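Local coordinates for protein superoxide dismutase [Fe] (Methanothermobacter thermautotrophicus, PDB 1MA1) that destroys superoxide radicals by converting them, with an iron ion bound in each subunit, into hydrogen peroxide and dioxygen, at residues 164-168 with 184-188; 80-84 with 131-135; 94-98 with 189-194. All coordinates share one frame; numbering follows the deposited sequence.

Contacts 1 and 2 meet at the iron; contact 3 lies further out. Contact 2 lies almost at the centre of the chain and joins helix 64-86 of the alpha-hairpin domain to strand 131-138 of the C-terminal domain. Contact 1, its centre about 9 Å away, adds helix 181-188 to the neighbouring strand 164-167 of the same antiparallel sheet; the two share the iron and its water, one giving His81 and the other Asp167. Contact 3 pairs two loops, its centre about 15 Å and 11 Å from those of contacts 2 and 1. Along the chain contact 2 precedes contact 1, which is nested inside contact 3, and contacts 2 and 3 interleave. Both domains therefore supply iron ligands.

Contact 1 (164-168 with 184-188); sequences LVLDV and YVEAF. With FE (Fe (III) ion), chain G.
The metal-bearing edge of the antiparallel sheet in the C-terminal domain of this iron superoxide dismutase is backed here by helix 181-188, with Leu166 of strand 164-167 set between Tyr184 and Phe188. The segments run nearly antiparallel, at 148°, with their axes 10.2 Å apart. Leu166 holds CG anti to the backbone N (chi1 171°), a torsion that lays CD1 over the centre of the Phe188 ring. This CH-pi contact measures 3.6 Å from CD1 to the ring centroid. The same methyl also meets Tyr184 CE1 at 3.9 Å, while CD2 approaches Val185 CG1. Around the Phe188 ring, Leu164 CD2 comes in at the edge, 4.1 Å from CZ. Phe120 and Ala124 of helix 113-125 also pack on Leu166, making it part of a buried core.

One residue further, the strand reaches the active site. Asp167 OD2 binds the iron at 1.9 Å, alongside His33, His81, His171 and a water, and its OD1 accepts a hydrogen bond from the backbone N of Trp169. Tyr184 meets the backbone of this ligand: its OH donates to Asp167 O at 3.1 Å, tilted 27° from the carbonyl plane, with the oxygen lying at the edge of the tyrosine ring.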
loop_
_atom_site.group_PDB
_atom_site.type_symbol
_atom_site.label_atom_id
_atom_site.label_comp_id
_atom_site.label_asym_id
_atom_site.label_seq_id
_atom_site.Cartn_x
_atom_site.Cartn_y
_atom_site.Cartn_z
ATOM N N LEU A 164 21.837 -4.693 5.766
ATOM C CA LEU A 164 22.043 -5.466 4.547
ATOM C C LEU A 164 20.830 -5.249 3.654
ATOM O O LEU A 164 19.695 -5.212 4.141
ATOM C CB LEU A 164 22.132 -6.954 4.880
ATOM C CG LEU A 164 22.979 -7.874 4.001
ATOM C CD1 LEU A 164 22.323 -9.247 4.019
ATOM C CD2 LEU A 164 23.086 -7.360 2.589
ATOM N N VAL A 165 21.055 -5.138 2.352
ATOM C CA VAL A 165 19.986 -4.796 1.436
ATOM C C VAL A 165 20.122 -5.596 0.139
ATOM O O VAL A 165 21.219 -5.749 -0.398
ATOM C CB VAL A 165 20.021 -3.260 1.151
ATOM C CG1 VAL A 165 19.747 -2.975 -0.295
ATOM C CG2 VAL A 165 18.993 -2.548 2.015
ATOM N N LEU A 166 19.011 -6.109 -0.363
ATOM C CA LEU A 166 19.014 -6.826 -1.632
ATOM C C LEU A 166 17.884 -6.352 -2.566
ATOM O O LEU A 166 16.707 -6.587 -2.287
ATOM C CB LEU A 166 18.873 -8.331 -1.355
ATOM C CG LEU A 166 18.642 -9.215 -2.568
ATOM C CD1 LEU A 166 19.738 -8.962 -3.595
ATOM C CD2 LEU A 166 18.588 -10.666 -2.126
ATOM N N ASP A 167 18.241 -5.682 -3.664
ATOM C CA ASP A 167 17.236 -5.160 -4.586
ATOM C C ASP A 167 16.602 -6.341 -5.310
ATOM O O ASP A 167 17.294 -7.251 -5.764
ATOM C CB ASP A 167 17.867 -4.166 -5.589
ATOM C CG ASP A 167 16.821 -3.424 -6.434
ATOM O OD1 ASP A 167 15.631 -3.743 -6.272
ATOM O OD2 ASP A 167 17.170 -2.534 -7.270
ATOM N N VAL A 168 15.284 -6.325 -5.426
ATOM C CA VAL A 168 14.614 -7.398 -6.117
ATOM C C VAL A 168 13.502 -6.850 -7.025
ATOM O O VAL A 168 12.679 -7.609 -7.563
ATOM C CB VAL A 168 14.088 -8.414 -5.061
ATOM C CG1 VAL A 168 12.660 -8.070 -4.618
ATOM C CG2 VAL A 168 14.228 -9.819 -5.592
ATOM N N TYR A 184 19.064 -15.135 -9.502
ATOM C CA TYR A 184 19.654 -13.858 -9.101
ATOM C C TYR A 184 19.882 -13.753 -7.584
ATOM O O TYR A 184 20.976 -13.402 -7.136
ATOM C CB TYR A 184 18.758 -12.720 -9.567
ATOM C CG TYR A 184 19.082 -11.394 -8.935
ATOM C CD1 TYR A 184 18.346 -10.914 -7.860
ATOM C CD2 TYR A 184 20.109 -10.597 -9.435
ATOM C CE1 TYR A 184 18.619 -9.661 -7.302
ATOM C CE2 TYR A 184 20.394 -9.350 -8.888
ATOM C CZ TYR A 184 19.649 -8.887 -7.831
ATOM O OH TYR A 184 19.936 -7.631 -7.349
ATOM N N VAL A 185 18.856 -14.052 -6.789
ATOM C CA VAL A 185 19.028 -14.103 -5.343
ATOM C C VAL A 185 20.140 -15.059 -4.918
ATOM O O VAL A 185 20.928 -14.741 -4.040
ATOM C CB VAL A 185 17.713 -14.503 -4.636
ATOM C CG1 VAL A 185 17.951 -14.754 -3.145
ATOM C CG2 VAL A 185 16.685 -13.419 -4.853
ATOM N N GLU A 186 20.214 -16.226 -5.544
ATOM C CA GLU A 186 21.279 -17.176 -5.247
ATOM C C GLU A 186 22.667 -16.637 -5.624
ATOM O O GLU A 186 23.626 -16.798 -4.872
ATOM C CB GLU A 186 21.003 -18.493 -5.971
ATOM C CG GLU A 186 22.014 -19.569 -5.711
ATOM C CD GLU A 186 22.246 -19.765 -4.231
ATOM O OE1 GLU A 186 21.245 -19.784 -3.469
ATOM O OE2 GLU A 186 23.435 -19.910 -3.830
ATOM N N ALA A 187 22.775 -15.989 -6.778
ATOM C CA ALA A 187 24.049 -15.401 -7.191
ATOM C C ALA A 187 24.510 -14.333 -6.202
ATOM O O ALA A 187 25.709 -14.138 -5.995
ATOM C CB ALA A 187 23.928 -14.804 -8.588
ATOM N N PHE A 188 23.545 -13.655 -5.578
ATOM C CA PHE A 188 23.822 -12.492 -4.747
ATOM C C PHE A 188 24.764 -12.853 -3.611
ATOM O O PHE A 188 25.618 -12.053 -3.227
ATOM C CB PHE A 188 22.511 -11.947 -4.195
ATOM C CG PHE A 188 22.682 -10.884 -3.148
ATOM C CD1 PHE A 188 23.200 -9.635 -3.479
ATOM C CD2 PHE A 188 22.340 -11.141 -1.818
ATOM C CE1 PHE A 188 23.376 -8.659 -2.493
ATOM C CE2 PHE A 188 22.517 -10.172 -0.830
ATOM C CZ PHE A 188 23.035 -8.930 -1.163
HETATM FE FE FE G . 16.874 -0.945 -8.312
HETATM O O HOH W 1 15.235 -0.441 -7.457
#

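Contact 2 (80-84 with 131-135); sequences LHLFF and GWAVL. With FE (Fe (III) ion), chain G.
Leu80 opens the contact by spreading over one face of the Trp132 indole. Its CD1 stands over the face of the five-membered ring, 3.4 Å from the centroid, a CH-pi contact, while CB sits toward the rim of the same face, 3.5 Å from CZ2. The other methyl, CD2, reaches Val134 CG2, two residues on and on the same side of the strand. Next comes His81, whose NE2 binds the iron at 2.1 Å. Its CG lies beside the backbone N (chi1 -78°), bringing the imidazole round so that its face receives the benzo edge of Trp132: the pair is T-shaped, centroids 5.0 Å apart and planes at 87°, with CH2 over the middle of the imidazole. ND1, the nitrogen not used for the metal, is hydrogen-bonded to Gly77 O one turn earlier, which fixes the rotation of this ligand. One turn after Leu80, Phe84 presents its own face to the indole edge in a second T-shaped pair, the planes nearly perpendicular, and its CB lies 3.9 Å from Trp132 CZ3. Trp132 is thus held over a face and along an edge, with NE1 hydrogen-bonded to His152 ND1.

Segments 80-84 and 131-135 run at 58° to each other; they belong to helix 64-86 and to strand 131-138, the middle strand of the sheet. Val165 of strand 164-167 packs against Leu80, Phe84, Trp132 and Val134, while Pro158 of the second subunit rests on Leu80.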
loop_
_atom_site.group_PDB
_atom_site.type_symbol
_atom_site.label_atom_id
_atom_site.label_comp_id
_atom_site.label_asym_id
_atom_site.label_seq_id
_atom_site.Cartn_x
_atom_site.Cartn_y
_atom_site.Cartn_z
ATOM N N LEU A 80 18.115 3.208 -0.481
ATOM C CA LEU A 80 18.295 1.760 -0.620
ATOM C C LEU A 80 19.339 1.355 -1.671
ATOM O O LEU A 80 20.117 0.416 -1.437
ATOM C CB LEU A 80 16.954 1.077 -0.947
ATOM C CG LEU A 80 15.949 1.049 0.204
ATOM C CD1 LEU A 80 14.603 0.551 -0.231
ATOM C CD2 LEU A 80 16.502 0.168 1.287
ATOM N N HIS A 81 19.362 2.050 -2.819
ATOM C CA HIS A 81 20.374 1.743 -3.831
ATOM C C HIS A 81 21.743 2.097 -3.256
ATOM O O HIS A 81 22.717 1.381 -3.474
ATOM C CB HIS A 81 20.118 2.479 -5.169
ATOM C CG HIS A 81 19.041 1.856 -6.017
ATOM N ND1 HIS A 81 17.704 2.103 -5.807
ATOM C CD2 HIS A 81 19.097 1.029 -7.098
ATOM C CE1 HIS A 81 16.984 1.467 -6.721
ATOM N NE2 HIS A 81 17.804 0.807 -7.521
ATOM N N LEU A 82 21.814 3.169 -2.482
ATOM C CA LEU A 82 23.079 3.549 -1.867
ATOM C C LEU A 82 23.675 2.438 -0.996
ATOM O O LEU A 82 24.850 2.110 -1.138
ATOM C CB LEU A 82 22.916 4.798 -1.011
ATOM C CG LEU A 82 24.191 5.346 -0.348
ATOM C CD1 LEU A 82 25.172 5.778 -1.440
ATOM C CD2 LEU A 82 23.852 6.551 0.545
ATOM N N PHE A 83 22.880 1.870 -0.092
ATOM C CA PHE A 83 23.350 0.772 0.749
ATOM C C PHE A 83 23.563 -0.513 -0.040
ATOM O O PHE A 83 24.400 -1.334 0.326
ATOM C CB PHE A 83 22.364 0.498 1.901
ATOM C CG PHE A 83 22.428 1.504 3.020
ATOM C CD1 PHE A 83 21.955 2.803 2.848
ATOM C CD2 PHE A 83 22.975 1.160 4.251
ATOM C CE1 PHE A 83 22.027 3.734 3.878
ATOM C CE2 PHE A 83 23.050 2.094 5.287
ATOM C CZ PHE A 83 22.576 3.382 5.096
ATOM N N PHE A 84 22.790 -0.685 -1.111
ATOM C CA PHE A 84 22.857 -1.891 -1.933
ATOM C C PHE A 84 24.240 -2.004 -2.565
ATOM O O PHE A 84 24.917 -3.011 -2.399
ATOM C CB PHE A 84 21.783 -1.843 -3.024
ATOM C CG PHE A 84 21.737 -3.072 -3.895
ATOM C CD1 PHE A 84 21.631 -4.338 -3.331
ATOM C CD2 PHE A 84 21.768 -2.964 -5.278
ATOM C CE1 PHE A 84 21.554 -5.480 -4.140
ATOM C CE2 PHE A 84 21.686 -4.091 -6.097
ATOM C CZ PHE A 84 21.579 -5.356 -5.525
ATOM N N GLY A 131 10.506 -4.639 -4.974
ATOM C CA GLY A 131 10.824 -4.413 -3.579
ATOM C C GLY A 131 12.189 -4.925 -3.183
ATOM O O GLY A 131 13.028 -5.199 -4.037
ATOM N N TRP A 132 12.405 -5.056 -1.877
ATOM C CA TRP A 132 13.719 -5.341 -1.307
ATOM C C TRP A 132 13.559 -6.330 -0.153
ATOM O O TRP A 132 12.520 -6.359 0.507
ATOM C CB TRP A 132 14.371 -4.071 -0.763
ATOM C CG TRP A 132 14.460 -2.948 -1.732
ATOM C CD1 TRP A 132 13.434 -2.161 -2.189
ATOM C CD2 TRP A 132 15.648 -2.455 -2.346
ATOM N NE1 TRP A 132 13.916 -1.208 -3.050
ATOM C CE2 TRP A 132 15.275 -1.369 -3.169
ATOM C CE3 TRP A 132 16.995 -2.823 -2.281
ATOM C CZ2 TRP A 132 16.208 -0.644 -3.929
ATOM C CZ3 TRP A 132 17.920 -2.104 -3.035
ATOM C CH2 TRP A 132 17.520 -1.028 -3.850
ATOM N N ALA A 133 14.596 -7.119 0.098
ATOM C CA ALA A 133 14.834 -7.653 1.434
ATOM C C ALA A 133 15.913 -6.853 2.149
ATOM O O ALA A 133 16.959 -6.544 1.574
ATOM C CB ALA A 133 15.242 -9.110 1.360
ATOM N N VAL A 134 15.646 -6.522 3.408
ATOM C CA VAL A 134 16.523 -5.667 4.202
ATOM C C VAL A 134 16.727 -6.258 5.586
ATOM O O VAL A 134 15.761 -6.585 6.268
ATOM C CB VAL A 134 15.919 -4.253 4.358
ATOM C CG1 VAL A 134 16.849 -3.384 5.170
ATOM C CG2 VAL A 134 15.674 -3.621 2.976
ATOM N N LEU A 135 17.983 -6.378 6.014
ATOM C CA LEU A 135 18.271 -6.755 7.397
ATOM C C LEU A 135 18.394 -5.513 8.261
ATOM O O LEU A 135 18.977 -4.516 7.842
ATOM C CB LEU A 135 19.565 -7.545 7.472
ATOM C CG LEU A 135 19.933 -8.052 8.869
ATOM C CD1 LEU A 135 18.840 -8.991 9.334
ATOM C CD2 LEU A 135 21.284 -8.784 8.841
HETATM FE FE FE G . 16.874 -0.945 -8.312
HETATM O O HOH W 1 15.235 -0.441 -7.457
#

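Contact 3 (94-98 with 189-194); sequences CGGEP and WNIVNW
Val192 O accepts the backbone N-H of Gly95 at 2.8 Å, with an N-H...O angle of 157°, and so ties the loop before helix 100-110 to the one before helix 194-202. Next to this bond Cys94 turns its side chain in, its SG lying 4.0 Å from Asn193 CB. Gly95 has positive phi, and its CA makes a CA-H...O contact with Trp189 O at 3.3 Å.

Trp194 carries the rest. Its first torsion of -71° sets CG beside the backbone N and swings the indole across the 94-98 loop. NE1 donates to Gly96 O at 3.0 Å, a bent bond that meets the carbonyl from above its plane, while Gly95 O lies at the ring edge by CD1. Pro98 covers one indole face, its CD 3.7 Å from the five-membered ring centroid in a CH-pi contact, and Val192 CG1 sits over the opposite face at 3.6 Å above the plane. A leucine in place of Trp194 would probably leave Gly96 O without this donor and open a gap between Pro98 and Val192. Asn193, at the N-cap of helix 194-202, uses OD1 to hold the backbone N of Glu196.

Outside the two loops, Phe113 and Phe116 of helix 113-125 pack on Pro98 and Trp194 respectively. The two loops thus meet through backbone carbonyls and one sandwiched indole, with no charged side chain in either hydrogen bond, so the junction probably depends on main-chain geometry and on Trp194 rather than on charge pairing.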
loop_
_atom_site.group_PDB
_atom_site.type_symbol
_atom_site.label_atom_id
_atom_site.label_comp_id
_atom_site.label_asym_id
_atom_site.label_seq_id
_atom_site.Cartn_x
_atom_site.Cartn_y
_atom_site.Cartn_z
ATOM N N CYS A 94 34.668 -11.161 -1.568
ATOM C CA CYS A 94 33.409 -11.089 -0.844
ATOM C C CYS A 94 32.725 -12.443 -0.834
ATOM O O CYS A 94 33.349 -13.464 -1.101
ATOM C CB CYS A 94 32.485 -10.053 -1.498
ATOM S SG CYS A 94 33.078 -8.344 -1.434
ATOM N N GLY A 95 31.431 -12.447 -0.540
ATOM C CA GLY A 95 30.730 -13.703 -0.361
ATOM C C GLY A 95 31.153 -14.331 0.950
ATOM O O GLY A 95 31.509 -13.611 1.891
ATOM N N GLY A 96 31.117 -15.662 1.014
ATOM C CA GLY A 96 31.365 -16.342 2.265
ATOM C C GLY A 96 30.298 -16.016 3.284
ATOM O O GLY A 96 29.177 -15.630 2.918
ATOM N N GLU A 97 30.623 -16.168 4.562
ATOM C CA GLU A 97 29.714 -15.704 5.590
ATOM C C GLU A 97 30.351 -14.746 6.587
ATOM O O GLU A 97 31.566 -14.610 6.641
ATOM C CB GLU A 97 29.057 -16.890 6.316
ATOM C CG GLU A 97 29.921 -18.117 6.529
ATOM C CD GLU A 97 29.164 -19.275 7.206
ATOM O OE1 GLU A 97 28.852 -19.191 8.423
ATOM O OE2 GLU A 97 28.880 -20.276 6.513
ATOM N N PRO A 98 29.518 -14.036 7.362
ATOM C CA PRO A 98 30.053 -12.978 8.225
ATOM C C PRO A 98 30.756 -13.555 9.438
ATOM O O PRO A 98 30.641 -14.743 9.734
ATOM C CB PRO A 98 28.809 -12.178 8.595
ATOM C CG PRO A 98 27.737 -13.258 8.650
ATOM C CD PRO A 98 28.041 -14.092 7.420
ATOM N N TRP A 189 24.608 -14.056 -3.071
ATOM C CA TRP A 189 25.374 -14.457 -1.896
ATOM C C TRP A 189 26.856 -14.638 -2.207
ATOM O O TRP A 189 27.684 -14.718 -1.297
ATOM C CB TRP A 189 24.804 -15.747 -1.300
ATOM C CG TRP A 189 23.406 -15.579 -0.816
ATOM C CD1 TRP A 189 22.267 -16.032 -1.417
ATOM C CD2 TRP A 189 22.986 -14.862 0.352
ATOM N NE1 TRP A 189 21.158 -15.643 -0.689
ATOM C CE2 TRP A 189 21.572 -14.923 0.398
ATOM C CE3 TRP A 189 23.666 -14.169 1.360
ATOM C CZ2 TRP A 189 20.828 -14.320 1.411
ATOM C CZ3 TRP A 189 22.919 -13.564 2.373
ATOM C CH2 TRP A 189 21.515 -13.649 2.386
ATOM N N ASN A 190 27.188 -14.683 -3.494
ATOM C CA ASN A 190 28.580 -14.720 -3.915
ATOM C C ASN A 190 29.266 -13.366 -3.815
ATOM O O ASN A 190 30.490 -13.296 -3.799
ATOM C CB ASN A 190 28.688 -15.216 -5.351
ATOM C CG ASN A 190 28.285 -16.660 -5.494
ATOM O OD1 ASN A 190 28.950 -17.532 -4.961
ATOM N ND2 ASN A 190 27.193 -16.920 -6.210
ATOM N N ILE A 191 28.485 -12.294 -3.754
ATOM C CA ILE A 191 29.065 -10.965 -3.812
ATOM C C ILE A 191 28.664 -10.057 -2.649
ATOM O O ILE A 191 28.967 -8.866 -2.666
ATOM C CB ILE A 191 28.707 -10.287 -5.145
ATOM C CG1 ILE A 191 27.196 -10.424 -5.426
ATOM C CG2 ILE A 191 29.512 -10.924 -6.255
ATOM C CD1 ILE A 191 26.692 -9.597 -6.588
ATOM N N VAL A 192 27.998 -10.614 -1.638
ATOM C CA VAL A 192 27.745 -9.866 -0.410
ATOM C C VAL A 192 29.063 -9.415 0.222
ATOM O O VAL A 192 29.964 -10.220 0.444
ATOM C CB VAL A 192 26.974 -10.719 0.646
ATOM C CG1 VAL A 192 26.484 -9.833 1.802
ATOM C CG2 VAL A 192 25.817 -11.406 -0.012
ATOM N N ASN A 193 29.163 -8.127 0.525
ATOM C CA ASN A 193 30.302 -7.601 1.269
ATOM C C ASN A 193 30.025 -7.608 2.779
ATOM O O ASN A 193 29.503 -6.638 3.339
ATOM C CB ASN A 193 30.609 -6.173 0.807
ATOM C CG ASN A 193 31.898 -5.623 1.405
ATOM O OD1 ASN A 193 32.366 -6.088 2.439
ATOM N ND2 ASN A 193 32.461 -4.612 0.761
ATOM N N TRP A 194 30.386 -8.702 3.445
ATOM C CA TRP A 194 30.115 -8.817 4.873
ATOM C C TRP A 194 30.928 -7.832 5.720
ATOM O O TRP A 194 30.495 -7.440 6.803
ATOM C CB TRP A 194 30.355 -10.256 5.353
ATOM C CG TRP A 194 29.324 -11.219 4.849
ATOM C CD1 TRP A 194 29.525 -12.278 4.001
ATOM C CD2 TRP A 194 27.913 -11.178 5.107
ATOM N NE1 TRP A 194 28.331 -12.886 3.712
ATOM C CE2 TRP A 194 27.324 -12.237 4.375
ATOM C CE3 TRP A 194 27.091 -10.350 5.884
ATOM C CZ2 TRP A 194 25.942 -12.486 4.390
ATOM C CZ3 TRP A 194 25.712 -10.595 5.900
ATOM C CH2 TRP A 194 25.158 -11.658 5.154
#